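Local coordinates for substrate binding periplasmic protein (Ralstonia solanacearum, PDB 3LOP), which binds leucine in the crystal and probably serves as the periplasmic substrate receptor of a transport system for leucine or related amino acids, at residues A[99-109]-A[117-125]; A[56-66]-A[84-95]. All coordinates share one frame; numbering follows the deposited sequence.

Interaction 1: residues A[99-109]-A[117-125]; sequences RLPLVGPATGA and LVFPIKASY. With LEU (leucine), chain B.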
loop_
_atom_site.group_PDB
_atom_site.type_symbol
_atom_site.label_atom_id
_atom_site.label_comp_id
_atom_site.label_asym_id
_atom_site.label_seq_id
_atom_site.Cartn_x
_atom_site.Cartn_y
_atom_site.Cartn_z
ATOM N N ARG A 99 -14.439 2.363 -18.049
ATOM C CA ARG A 99 -14.980 3.475 -17.262
ATOM C C ARG A 99 -15.065 2.994 -15.821
ATOM O O ARG A 99 -16.007 3.308 -15.095
ATOM C CB ARG A 99 -16.367 3.887 -17.764
ATOM C CG ARG A 99 -16.329 4.600 -19.108
ATOM C CD ARG A 99 -17.715 5.060 -19.557
ATOM N NE ARG A 99 -18.608 3.933 -19.799
ATOM C CZ ARG A 99 -19.581 3.549 -18.980
ATOM N NH1 ARG A 99 -19.806 4.207 -17.851
ATOM N NH2 ARG A 99 -20.323 2.492 -19.290
ATOM N N LEU A 100 -14.052 2.242 -15.414
ATOM C CA LEU A 100 -14.005 1.658 -14.082
ATOM C C LEU A 100 -13.068 2.379 -13.126
ATOM O O LEU A 100 -11.860 2.424 -13.345
ATOM C CB LEU A 100 -13.571 0.194 -14.193
ATOM C CG LEU A 100 -13.703 -0.663 -12.936
ATOM C CD1 LEU A 100 -15.172 -0.866 -12.615
ATOM C CD2 LEU A 100 -13.018 -2.005 -13.159
ATOM N N PRO A 101 -13.615 2.951 -12.044
ATOM C CA PRO A 101 -12.752 3.650 -11.092
ATOM C C PRO A 101 -11.906 2.670 -10.283
ATOM O O PRO A 101 -12.376 1.598 -9.901
ATOM C CB PRO A 101 -13.745 4.418 -10.223
ATOM C CG PRO A 101 -14.958 3.548 -10.243
ATOM C CD PRO A 101 -15.036 3.102 -11.687
ATOM N N LEU A 102 -10.648 3.035 -10.060
ATOM C CA LEU A 102 -9.728 2.223 -9.273
ATOM C C LEU A 102 -9.566 2.956 -7.947
ATOM O O LEU A 102 -8.918 3.999 -7.880
ATOM C CB LEU A 102 -8.375 2.092 -9.983
ATOM C CG LEU A 102 -7.191 1.575 -9.155
ATOM C CD1 LEU A 102 -7.589 0.337 -8.379
ATOM C CD2 LEU A 102 -6.010 1.278 -10.072
ATOM N N VAL A 103 -10.169 2.405 -6.899
ATOM C CA VAL A 103 -10.119 3.017 -5.581
ATOM C C VAL A 103 -9.029 2.410 -4.716
ATOM O O VAL A 103 -8.933 1.191 -4.577
ATOM C CB VAL A 103 -11.478 2.869 -4.854
ATOM C CG1 VAL A 103 -11.392 3.449 -3.449
ATOM C CG2 VAL A 103 -12.566 3.579 -5.649
ATOM N N GLY A 104 -8.192 3.276 -4.159
ATOM C CA GLY A 104 -7.129 2.824 -3.283
ATOM C C GLY A 104 -6.047 1.939 -3.866
ATOM O O GLY A 104 -5.765 0.880 -3.306
ATOM N N PRO A 105 -5.430 2.324 -4.991
ATOM C CA PRO A 105 -4.373 1.472 -5.541
ATOM C C PRO A 105 -3.350 1.267 -4.422
ATOM O O PRO A 105 -3.025 2.209 -3.693
ATOM C CB PRO A 105 -3.832 2.298 -6.709
ATOM C CG PRO A 105 -4.161 3.724 -6.321
ATOM C CD PRO A 105 -5.541 3.588 -5.736
ATOM N N ALA A 106 -2.858 0.042 -4.277
ATOM C CA ALA A 106 -1.914 -0.284 -3.209
ATOM C C ALA A 106 -0.480 0.191 -3.429
ATOM O O ALA A 106 0.474 -0.456 -2.996
ATOM C CB ALA A 106 -1.936 -1.787 -2.954
ATOM N N THR A 107 -0.337 1.331 -4.093
ATOM C CA THR A 107 0.966 1.923 -4.365
ATOM C C THR A 107 0.840 3.432 -4.209
ATOM O O THR A 107 -0.182 4.014 -4.570
ATOM C CB THR A 107 1.456 1.600 -5.800
ATOM O OG1 THR A 107 2.392 2.600 -6.223
ATOM C CG2 THR A 107 0.288 1.552 -6.773
ATOM N N GLY A 108 1.873 4.060 -3.658
ATOM C CA GLY A 108 1.847 5.500 -3.473
ATOM C C GLY A 108 2.646 6.246 -4.528
ATOM O O GLY A 108 3.095 7.367 -4.298
ATOM N N ALA A 109 2.825 5.630 -5.693
ATOM C CA ALA A 109 3.582 6.259 -6.772
ATOM C C ALA A 109 3.005 7.625 -7.136
ATOM O O ALA A 109 1.801 7.854 -7.017
ATOM C CB ALA A 109 3.596 5.354 -7.995
ATOM N N LEU A 117 -9.600 8.228 -13.486
ATOM C CA LEU A 117 -10.247 7.044 -12.929
ATOM C C LEU A 117 -9.502 6.401 -11.765
ATOM O O LEU A 117 -9.958 5.395 -11.219
ATOM C CB LEU A 117 -10.486 6.008 -14.031
ATOM C CG LEU A 117 -11.638 6.363 -14.975
ATOM C CD1 LEU A 117 -11.719 5.362 -16.116
ATOM C CD2 LEU A 117 -12.940 6.377 -14.183
ATOM N N VAL A 118 -8.363 6.971 -11.384
ATOM C CA VAL A 118 -7.598 6.422 -10.269
ATOM C C VAL A 118 -7.768 7.310 -9.044
ATOM O O VAL A 118 -7.542 8.520 -9.101
ATOM C CB VAL A 118 -6.105 6.290 -10.625
ATOM C CG1 VAL A 118 -5.346 5.678 -9.463
ATOM C CG2 VAL A 118 -5.950 5.413 -11.863
ATOM N N PHE A 119 -8.172 6.694 -7.935
ATOM C CA PHE A 119 -8.412 7.408 -6.687
ATOM C C PHE A 119 -7.494 6.965 -5.551
ATOM O O PHE A 119 -7.870 6.133 -4.720
ATOM C CB PHE A 119 -9.874 7.231 -6.258
ATOM C CG PHE A 119 -10.865 7.826 -7.222
ATOM C CD1 PHE A 119 -11.204 7.165 -8.400
ATOM C CD2 PHE A 119 -11.446 9.061 -6.954
ATOM C CE1 PHE A 119 -12.109 7.730 -9.296
ATOM C CE2 PHE A 119 -12.353 9.636 -7.843
ATOM C CZ PHE A 119 -12.685 8.971 -9.016
ATOM N N PRO A 120 -6.271 7.515 -5.502
ATOM C CA PRO A 120 -5.329 7.150 -4.444
ATOM C C PRO A 120 -5.836 7.637 -3.094
ATOM O O PRO A 120 -6.342 8.757 -2.978
ATOM C CB PRO A 120 -4.043 7.856 -4.870
ATOM C CG PRO A 120 -4.553 9.083 -5.578
ATOM C CD PRO A 120 -5.690 8.524 -6.408
ATOM N N ILE A 121 -5.701 6.796 -2.075
ATOM C CA ILE A 121 -6.143 7.163 -0.739
ATOM C C ILE A 121 -4.973 7.558 0.158
ATOM O O ILE A 121 -4.895 8.690 0.627
ATOM C CB ILE A 121 -6.914 6.002 -0.071
ATOM C CG1 ILE A 121 -8.236 5.765 -0.810
ATOM C CG2 ILE A 121 -7.162 6.310 1.403
ATOM C CD1 ILE A 121 -9.031 4.572 -0.291
ATOM N N LYS A 122 -4.050 6.631 0.372
ATOM C CA LYS A 122 -2.924 6.901 1.257
ATOM C C LYS A 122 -1.934 7.958 0.781
ATOM O O LYS A 122 -1.771 8.192 -0.422
ATOM C CB LYS A 122 -2.182 5.597 1.564
ATOM C CG LYS A 122 -1.431 4.986 0.401
ATOM C CD LYS A 122 -1.195 3.502 0.664
ATOM C CE LYS A 122 -0.296 2.863 -0.382
ATOM N NZ LYS A 122 1.147 3.079 -0.071
ATOM N N ALA A 123 -1.291 8.607 1.750
ATOM C CA ALA A 123 -0.281 9.617 1.462
ATOM C C ALA A 123 0.728 8.947 0.534
ATOM O O ALA A 123 0.982 7.747 0.650
ATOM C CB ALA A 123 0.390 10.074 2.753
ATOM N N SER A 124 1.300 9.732 -0.374
ATOM C CA SER A 124 2.235 9.236 -1.386
ATOM C C SER A 124 3.631 8.830 -0.925
ATOM O O SER A 124 4.062 9.156 0.179
ATOM C CB SER A 124 2.394 10.292 -2.475
ATOM O OG SER A 124 3.212 11.355 -2.005
ATOM N N TYR A 125 4.341 8.124 -1.802
ATOM C CA TYR A 125 5.706 7.703 -1.512
ATOM C C TYR A 125 6.597 8.924 -1.326
ATOM O O TYR A 125 7.493 8.922 -0.482
ATOM C CB TYR A 125 6.293 6.856 -2.648
ATOM C CG TYR A 125 5.731 5.462 -2.777
ATOM C CD1 TYR A 125 5.221 4.782 -1.672
ATOM C CD2 TYR A 125 5.770 4.795 -4.001
ATOM C CE1 TYR A 125 4.766 3.469 -1.782
ATOM C CE2 TYR A 125 5.321 3.487 -4.123
ATOM C CZ TYR A 125 4.820 2.830 -3.010
ATOM O OH TYR A 125 4.366 1.540 -3.117
HETATM N N LEU B . 2.130 -1.930 -4.552
HETATM C CA LEU B . 3.394 -2.625 -4.180
HETATM C C LEU B . 3.291 -3.172 -2.770
HETATM O O LEU B . 4.065 -4.097 -2.456
HETATM C CB LEU B . 4.550 -1.644 -4.264
HETATM C CG LEU B . 4.415 -0.935 -5.606
HETATM C CD1 LEU B . 4.757 0.482 -5.479
HETATM C CD2 LEU B . 5.260 -1.601 -6.617
HETATM O OXT LEU B . 2.442 -2.664 -2.002
HETATM O O HOH W 1 -4.264 4.398 -1.719
#

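Interaction 2: residues A[56-66]-A[84-95]; sequences QKIEQTVRNVR and ANVEALMREGVL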
loop_
_atom_site.group_PDB
_atom_site.type_symbol
_atom_site.label_atom_id
_atom_site.label_comp_id
_atom_site.label_asym_id
_atom_site.label_seq_id
_atom_site.Cartn_x
_atom_site.Cartn_y
_atom_site.Cartn_z
ATOM N N GLN A 56 1.222 -10.612 -9.688
ATOM C CA GLN A 56 1.894 -9.325 -9.867
ATOM C C GLN A 56 2.531 -9.209 -11.251
ATOM O O GLN A 56 3.423 -8.391 -11.471
ATOM C CB GLN A 56 2.950 -9.038 -8.789
ATOM C CG GLN A 56 3.180 -7.521 -8.665
ATOM C CD GLN A 56 4.408 -7.123 -7.874
ATOM O OE1 GLN A 56 5.485 -7.707 -8.025
ATOM N NE2 GLN A 56 4.263 -6.097 -7.049
ATOM N N LYS A 57 2.073 -10.038 -12.182
ATOM C CA LYS A 57 2.573 -9.979 -13.549
ATOM C C LYS A 57 1.804 -8.851 -14.225
ATOM O O LYS A 57 0.577 -8.866 -14.276
ATOM C CB LYS A 57 2.328 -11.305 -14.267
ATOM C CG LYS A 57 3.154 -12.449 -13.706
ATOM C CD LYS A 57 2.870 -13.754 -14.424
ATOM C CE LYS A 57 3.755 -14.868 -13.885
ATOM N NZ LYS A 57 3.541 -16.148 -14.604
ATOM N N ILE A 58 2.533 -7.863 -14.730
ATOM C CA ILE A 58 1.920 -6.699 -15.358
ATOM C C ILE A 58 0.860 -7.021 -16.413
ATOM O O ILE A 58 -0.247 -6.473 -16.374
ATOM C CB ILE A 58 3.005 -5.795 -15.976
ATOM C CG1 ILE A 58 4.005 -5.392 -14.890
ATOM C CG2 ILE A 58 2.370 -4.547 -16.583
ATOM C CD1 ILE A 58 5.248 -4.721 -15.419
ATOM N N GLU A 59 1.192 -7.903 -17.350
ATOM C CA GLU A 59 0.247 -8.268 -18.399
ATOM C C GLU A 59 -0.981 -8.985 -17.851
ATOM O O GLU A 59 -2.077 -8.851 -18.400
ATOM C CB GLU A 59 0.920 -9.157 -19.449
ATOM C CG GLU A 59 2.003 -8.469 -20.263
ATOM C CD GLU A 59 2.492 -9.328 -21.417
ATOM O OE1 GLU A 59 1.670 -9.664 -22.297
ATOM O OE2 GLU A 59 3.695 -9.670 -21.445
ATOM N N GLN A 60 -0.803 -9.746 -16.775
ATOM C CA GLN A 60 -1.922 -10.475 -16.189
ATOM C C GLN A 60 -2.861 -9.532 -15.442
ATOM O O GLN A 60 -4.062 -9.776 -15.382
ATOM C CB GLN A 60 -1.423 -11.576 -15.253
ATOM C CG GLN A 60 -2.493 -12.611 -14.922
ATOM C CD GLN A 60 -3.054 -13.289 -16.167
ATOM O OE1 GLN A 60 -2.315 -13.892 -16.946
ATOM N NE2 GLN A 60 -4.366 -13.191 -16.357
ATOM N N THR A 61 -2.323 -8.454 -14.875
ATOM C CA THR A 61 -3.173 -7.490 -14.182
ATOM C C THR A 61 -4.095 -6.883 -15.239
ATOM O O THR A 61 -5.305 -6.753 -15.037
ATOM C CB THR A 61 -2.347 -6.356 -13.527
ATOM O OG1 THR A 61 -1.471 -6.907 -12.535
ATOM C CG2 THR A 61 -3.273 -5.332 -12.869
ATOM N N VAL A 62 -3.504 -6.520 -16.375
ATOM C CA VAL A 62 -4.257 -5.937 -17.479
ATOM C C VAL A 62 -5.349 -6.892 -17.951
ATOM O O VAL A 62 -6.509 -6.501 -18.070
ATOM C CB VAL A 62 -3.327 -5.596 -18.667
ATOM C CG1 VAL A 62 -4.149 -5.251 -19.899
ATOM C CG2 VAL A 62 -2.424 -4.424 -18.299
ATOM N N ARG A 63 -4.988 -8.145 -18.210
ATOM C CA ARG A 63 -5.973 -9.117 -18.669
ATOM C C ARG A 63 -7.066 -9.354 -17.633
ATOM O O ARG A 63 -8.250 -9.401 -17.970
ATOM C CB ARG A 63 -5.299 -10.448 -19.033
ATOM C CG ARG A 63 -4.482 -10.393 -20.322
ATOM C CD ARG A 63 -4.172 -11.791 -20.849
ATOM N NE ARG A 63 -3.222 -12.516 -20.013
ATOM C CZ ARG A 63 -1.915 -12.272 -19.980
ATOM N NH1 ARG A 63 -1.395 -11.319 -20.743
ATOM N NH2 ARG A 63 -1.126 -12.982 -19.183
ATOM N N ASN A 64 -6.671 -9.498 -16.371
ATOM C CA ASN A 64 -7.634 -9.728 -15.300
ATOM C C ASN A 64 -8.677 -8.623 -15.215
ATOM O O ASN A 64 -9.878 -8.891 -15.194
ATOM C CB ASN A 64 -6.927 -9.825 -13.948
ATOM C CG ASN A 64 -6.282 -11.173 -13.714
ATOM O OD1 ASN A 64 -6.346 -12.072 -14.555
ATOM N ND2 ASN A 64 -5.656 -11.319 -12.558
ATOM N N VAL A 65 -8.219 -7.376 -15.165
ATOM C CA VAL A 65 -9.146 -6.261 -15.052
ATOM C C VAL A 65 -10.083 -6.155 -16.249
ATOM O O VAL A 65 -11.283 -5.968 -16.081
ATOM C CB VAL A 65 -8.395 -4.931 -14.844
ATOM C CG1 VAL A 65 -9.384 -3.766 -14.824
ATOM C CG2 VAL A 65 -7.633 -4.982 -13.520
ATOM N N ARG A 66 -9.544 -6.287 -17.457
ATOM C CA ARG A 66 -10.382 -6.211 -18.649
ATOM C C ARG A 66 -11.424 -7.331 -18.634
ATOM O O ARG A 66 -12.607 -7.086 -18.876
ATOM C CB ARG A 66 -9.531 -6.308 -19.916
ATOM C CG ARG A 66 -10.355 -6.349 -21.193
ATOM C CD ARG A 66 -9.502 -6.158 -22.435
ATOM N NE ARG A 66 -9.104 -4.764 -22.611
ATOM C CZ ARG A 66 -7.844 -4.344 -22.662
ATOM N NH1 ARG A 66 -6.848 -5.213 -22.548
ATOM N NH2 ARG A 66 -7.581 -3.055 -22.834
ATOM N N ALA A 84 4.151 -0.672 -11.339
ATOM C CA ALA A 84 4.191 -1.011 -12.759
ATOM C C ALA A 84 2.854 -1.569 -13.234
ATOM O O ALA A 84 2.423 -1.301 -14.355
ATOM C CB ALA A 84 5.308 -2.026 -13.034
ATOM N N ASN A 85 2.196 -2.339 -12.374
ATOM C CA ASN A 85 0.915 -2.938 -12.718
ATOM C C ASN A 85 -0.168 -1.885 -12.918
ATOM O O ASN A 85 -0.904 -1.923 -13.900
ATOM C CB ASN A 85 0.495 -3.932 -11.630
ATOM C CG ASN A 85 1.495 -5.065 -11.466
ATOM O OD1 ASN A 85 1.234 -6.209 -11.849
ATOM N ND2 ASN A 85 2.652 -4.748 -10.904
ATOM N N VAL A 86 -0.263 -0.938 -11.993
ATOM C CA VAL A 86 -1.269 0.102 -12.119
ATOM C C VAL A 86 -0.948 1.026 -13.289
ATOM O O VAL A 86 -1.846 1.432 -14.021
ATOM C CB VAL A 86 -1.387 0.937 -10.833
ATOM C CG1 VAL A 86 -2.420 2.040 -11.028
ATOM C CG2 VAL A 86 -1.789 0.040 -9.672
ATOM N N GLU A 87 0.327 1.354 -13.472
ATOM C CA GLU A 87 0.697 2.231 -14.577
ATOM C C GLU A 87 0.345 1.595 -15.920
ATOM O O GLU A 87 0.042 2.304 -16.880
ATOM C CB GLU A 87 2.186 2.600 -14.502
ATOM C CG GLU A 87 2.517 3.441 -13.269
ATOM C CD GLU A 87 3.943 3.965 -13.246
ATOM O OE1 GLU A 87 4.820 3.367 -13.902
ATOM O OE2 GLU A 87 4.191 4.974 -12.550
ATOM N N ALA A 88 0.362 0.265 -15.985
ATOM C CA ALA A 88 -0.000 -0.425 -17.221
ATOM C C ALA A 88 -1.509 -0.285 -17.439
ATOM O O ALA A 88 -1.968 -0.076 -18.562
ATOM C CB ALA A 88 0.394 -1.899 -17.149
ATOM N N LEU A 89 -2.287 -0.396 -16.366
ATOM C CA LEU A 89 -3.734 -0.246 -16.488
ATOM C C LEU A 89 -4.062 1.145 -17.018
ATOM O O LEU A 89 -4.997 1.318 -17.798
ATOM C CB LEU A 89 -4.424 -0.440 -15.135
ATOM C CG LEU A 89 -4.417 -1.847 -14.537
ATOM C CD1 LEU A 89 -5.033 -1.816 -13.143
ATOM C CD2 LEU A 89 -5.194 -2.790 -15.440
HETATM N N MSE A 90 -3.293 2.138 -16.584
HETATM C CA MSE A 90 -3.509 3.513 -17.021
HETATM C C MSE A 90 -3.026 3.693 -18.460
HETATM O O MSE A 90 -3.781 4.117 -19.335
HETATM C CB MSE A 90 -2.762 4.487 -16.095
HETATM C CG MSE A 90 -3.167 4.389 -14.627
HETATM SE SE MSE A 90 -2.317 5.703 -13.470
HETATM C CE MSE A 90 -0.532 5.004 -13.436
ATOM N N ARG A 91 -1.766 3.350 -18.695
ATOM C CA ARG A 91 -1.147 3.482 -20.010
ATOM C C ARG A 91 -1.887 2.749 -21.125
ATOM O O ARG A 91 -2.085 3.296 -22.212
ATOM C CB ARG A 91 0.297 2.978 -19.947
ATOM C CG ARG A 91 1.067 3.101 -21.249
ATOM C CD ARG A 91 2.440 2.452 -21.145
ATOM N NE ARG A 91 3.202 2.951 -20.003
ATOM C CZ ARG A 91 3.430 2.259 -18.890
ATOM N NH1 ARG A 91 2.960 1.026 -18.762
ATOM N NH2 ARG A 91 4.130 2.803 -17.903
ATOM N N GLU A 92 -2.288 1.512 -20.858
ATOM C CA GLU A 92 -2.982 0.712 -21.858
ATOM C C GLU A 92 -4.471 1.035 -21.985
ATOM O O GLU A 92 -5.179 0.424 -22.786
ATOM C CB GLU A 92 -2.762 -0.772 -21.565
ATOM C CG GLU A 92 -1.299 -1.171 -21.716
ATOM C CD GLU A 92 -1.041 -2.627 -21.412
ATOM O OE1 GLU A 92 -1.765 -3.486 -21.954
ATOM O OE2 GLU A 92 -0.100 -2.913 -20.639
ATOM N N GLY A 93 -4.932 1.998 -21.193
ATOM C CA GLY A 93 -6.322 2.421 -21.250
ATOM C C GLY A 93 -7.373 1.418 -20.812
ATOM O O GLY A 93 -8.524 1.499 -21.243
ATOM N N VAL A 94 -6.995 0.482 -19.948
ATOM C CA VAL A 94 -7.934 -0.525 -19.475
ATOM C C VAL A 94 -9.056 0.092 -18.642
ATOM O O VAL A 94 -10.230 -0.245 -18.814
ATOM C CB VAL A 94 -7.217 -1.594 -18.624
ATOM C CG1 VAL A 94 -8.215 -2.633 -18.147
ATOM C CG2 VAL A 94 -6.117 -2.253 -19.443
ATOM N N LEU A 95 -8.695 0.994 -17.736
ATOM C CA LEU A 95 -9.696 1.633 -16.893
ATOM C C LEU A 95 -10.594 2.547 -17.718
ATOM O O LEU A 95 -11.804 2.588 -17.509
ATOM C CB LEU A 95 -9.022 2.437 -15.780
ATOM C CG LEU A 95 -8.094 1.661 -14.841
ATOM C CD1 LEU A 95 -7.476 2.628 -13.841
ATOM C CD2 LEU A 95 -8.868 0.567 -14.123
HETATM O O HOH W 2 -4.203 -3.760 -23.443
#

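Interaction 1: residues A[99-109]-A[117-125]
The carbonyl oxygen L117 O is gripped twice: L102 N donates a short, nearly straight hydrogen bond (2.7 Å), and P101 CA approaches as a CH donor at 3.3 Å. The pairing continues as F119 N donates to L102 O and G104 N to F119 O, making 102-103 and 118-119 parallel neighbours. L102 O also lies at the edge of the F119 ring, near its plane, while P101 CB touches F119 CE1 at 3.8 Å. R335 makes a cation-pi contact with this ring. On the face carrying L102 and V118, P105 CG rests on V118 CG1 (3.9 Å), a proline with no N-H to offer where the strand pairing stops. Positive phi at G104 turns the chain here, and beyond it water 1 bridges the parting backbones, donating to P105 O and accepting from I121 N.

These are the two strands at one edge of the five-stranded parallel sheet of the periplasmic binding protein fold, whose loops beyond the strand ends form the leucine pocket. There A106 O accepts from the amino N of the bound leucine at 2.7 Å. T107 OG1 accepts from A109 N in an ST turn and is also hydrogen-bonded to T83.

G108 CA stands over the face of the Y125 ring, 3.7 Å from the centroid and 4° off the normal, a CH-pi contact. With no side chain, G108 lets its backbone lie against the ring and the S124-Y125 backbone, where Y125 N donates to G108 O. S124, beside it, caps helix 125-138 by bonding through OG to Q127 N. K122 starts with CG wedged between its backbone N and carbonyl carbon (chi1 69°), which brings CE alongside the backbone of T107. A106, K122 and Y125 also belong to the magnesium site.

Interaction 2: residues A[56-66]-A[84-95]
V62 overlaps A88, L89, E92 and V94: its CG2 lies over A88 CB, its CG1 meets V94 CG2 at 3.6 Å, and both methyls touch the carboxylate of E92. One turn earlier, I58 straddles the two small alanines. I58 CG2 presses on A88 CB at 3.4 Å, tighter than usual, and I58 CD1 reaches A84 CB at 3.6 Å. Alanine suits both positions because a single methyl leaves room for the branched I58 between the helices, whose axes are 8.6 Å apart at closest. The crossing angle of -51° fits ridges-into-grooves packing of side chains four residues apart, here between two helices that cover the same face of the parallel sheet. L89 inserts its CD2 against V65 CG2 (3.8 Å), and its CD1 meets T61 CG2. V65, with CG1 anti to the backbone N (chi1 176°), turns that methyl onto V94 CG1. G93, with positive phi, ends helix 83-91 in a Schellman motif and stands at the N-cap position of helix 94-98. Farther along, R66 NE salt-bridges E97 OE2, while water 2 joins R66 NH1 to E92 OE1. N85 lies close to Q56 and T61, and Q56 O accepts from R180 NH1.

The two contacts follow one another along the chain, neither enclosing nor crossing the other. Interaction 2 comes first: from helix 58-71 the chain runs through strand 74-78 and returns as helix 83-91, closing a helix-strand-helix unit. Helix 94-98 then leads directly into strand 102-103, where interaction 1 opens; residues 110-116 hold neither helix nor strand, and the chain returns as strand 118-119, an edge of the five-stranded sheet. The junction is direct. L95 O probably accepts a hydrogen bond from L100 N, L95 CD1 packs on V118 CG2, and V86 CG1 on L102 CD2. Interaction 2 thus joins the helices of one layer, and interaction 1 the strands beneath them.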